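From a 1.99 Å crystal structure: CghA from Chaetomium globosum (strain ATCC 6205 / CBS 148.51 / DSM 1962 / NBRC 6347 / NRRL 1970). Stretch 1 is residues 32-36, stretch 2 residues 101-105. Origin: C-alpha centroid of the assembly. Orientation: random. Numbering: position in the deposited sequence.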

# COMPACT_ATOMS: atom_id res chain seq x y z
N ASN A 32 -14.40 4.88 1.60
CA ASN A 32 -14.23 4.96 3.05
C ASN A 32 -13.14 5.95 3.44
O ASN A 32 -12.47 5.78 4.45
CB ASN A 32 -13.94 3.59 3.67
CG ASN A 32 -15.18 2.75 3.84
OD1 ASN A 32 -15.75 2.69 4.94
ND2 ASN A 32 -15.60 2.09 2.78
N LEU A 33 -12.97 7.00 2.64
CA LEU A 33 -11.82 7.88 2.80
C LEU A 33 -11.92 8.74 4.05
O LEU A 33 -10.89 9.19 4.57
CB LEU A 33 -11.66 8.77 1.56
CG LEU A 33 -11.34 7.97 0.30
CD1 LEU A 33 -11.20 8.90 -0.91
CD2 LEU A 33 -10.09 7.13 0.55
N PHE A 34 -13.13 9.02 4.52
CA PHE A 34 -13.25 9.82 5.72
C PHE A 34 -12.78 9.02 6.94
O PHE A 34 -13.07 7.82 7.05
CB PHE A 34 -14.70 10.29 5.92
CG PHE A 34 -14.84 11.35 6.96
CD1 PHE A 34 -14.49 12.67 6.68
CD2 PHE A 34 -15.29 11.04 8.24
CE1 PHE A 34 -14.61 13.66 7.65
CE2 PHE A 34 -15.41 12.02 9.21
CZ PHE A 34 -15.07 13.33 8.91
N PRO A 35 -12.04 9.64 7.85
CA PRO A 35 -11.45 8.88 8.96
C PRO A 35 -12.49 8.13 9.78
O PRO A 35 -13.60 8.61 10.00
CB PRO A 35 -10.76 9.97 9.80
CG PRO A 35 -10.47 11.05 8.83
CD PRO A 35 -11.59 11.04 7.85
N LYS A 36 -12.10 6.94 10.23
CA LYS A 36 -12.96 6.11 11.07
C LYS A 36 -12.89 6.52 12.53
O LYS A 36 -13.79 6.16 13.30
CB LYS A 36 -12.59 4.64 10.91
CG LYS A 36 -12.79 4.13 9.48
CD LYS A 36 -14.20 4.38 9.00
CE LYS A 36 -14.40 3.88 7.59
NZ LYS A 36 -15.77 4.15 7.06
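Stretch 2 101-105: VVTSD

Stretch 2 is a β-strand throughout, continuing one that begins earlier in the chain; its phi values lie between -96° and -127° and its psi values between 122° and 147°, so the backbone is extended from V101 to D105. Stretch 1 is neither helix nor strand. No hydrogen bond links the two, so the strand does not pair with this segment as it would with a neighbour in a sheet. The contact is made by van der Waals packing and buries 186 Å², both sides summed. The closest CA atoms across the interface are those of F34 and S104, 6.5 Å apart, a spacing that leaves room for side chains between the backbones.

The strand's alternation decides which residues take part. V101 comes first, and its CA-to-CB bond points away from stretch 1; V101 CG2 stays 7.7 Å from F34 CE1, its nearest atom in stretch 1, and no surface is covered.

V102 points toward stretch 1 and gives up 67 Å², the largest share of any residue in either stretch. Its chi1 is 180° (t). The methyl CG1 lies 3.6 Å from CD of P35, an apolar contact with a ring whose own CA-to-CB bond is directed toward the strand. The same methyl is 4.4 Å from CD1 of F34, and V102 CG1 also comes within 4.2 Å of the backbone atom L33 O. One methyl thus touches three successive residues of stretch 1. The backbone contributes as well: V102 O is 3.6 Å from CE1 of F34, approaching the ring obliquely.

At T103 the CA-to-CB bond points away; chi1 is 67° (p), and only 1 Å² is covered. What remains is a backbone contact, T103 CA to F34 CE1 at 4.5 Å, with the CA at the edge of the ring and near its plane.

S104 points toward stretch 1 again, as the alternation predicts, and loses 26 Å². Its CB packs 3.9 Å from CD1 of F34. F34 can reach V102, T103 and S104 because, although its CA-to-CB bond runs sideways, its chi1 of -168° (t) and chi2 of 78° bring the end of the side chain nearer the strand; 53 Å² of the residue is covered.

D105 closes the stretch out of reach, D105 OD1 lying 8.6 Å from F34 CE1. N32 and K36 have no contact with the strand; within stretch 1, K36 NZ donates a hydrogen bond to N32 OD1 at 2.6 Å.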

# COMPACT_ATOMS: atom_id res chain seq x y z
N VAL A 101 -6.02 17.04 9.17
CA VAL A 101 -7.43 17.32 8.97
C VAL A 101 -7.89 16.66 7.68
O VAL A 101 -7.23 16.77 6.64
CB VAL A 101 -7.72 18.84 8.96
CG1 VAL A 101 -7.00 19.53 7.83
CG2 VAL A 101 -9.21 19.07 8.85
N VAL A 102 -9.01 15.95 7.75
CA VAL A 102 -9.65 15.37 6.58
C VAL A 102 -11.07 15.89 6.51
O VAL A 102 -11.81 15.84 7.50
CB VAL A 102 -9.63 13.83 6.62
CG1 VAL A 102 -10.31 13.28 5.36
CG2 VAL A 102 -8.20 13.34 6.73
N THR A 103 -11.45 16.39 5.35
CA THR A 103 -12.80 16.88 5.11
C THR A 103 -13.40 16.11 3.95
O THR A 103 -12.71 15.70 3.03
CB THR A 103 -12.79 18.38 4.79
OG1 THR A 103 -12.14 18.59 3.53
CG2 THR A 103 -12.04 19.15 5.87
N SER A 104 -14.71 15.90 4.02
CA SER A 104 -15.46 15.30 2.93
C SER A 104 -16.61 16.24 2.59
O SER A 104 -17.43 16.56 3.46
CB SER A 104 -15.98 13.91 3.31
OG SER A 104 -16.61 13.30 2.21
N ASP A 105 -16.66 16.68 1.34
CA ASP A 105 -17.64 17.66 0.88
C ASP A 105 -18.83 16.94 0.25
O ASP A 105 -18.67 16.22 -0.74
CB ASP A 105 -17.03 18.64 -0.12
CG ASP A 105 -15.97 19.52 0.49
OD1 ASP A 105 -16.00 19.73 1.72
OD2 ASP A 105 -15.12 20.02 -0.27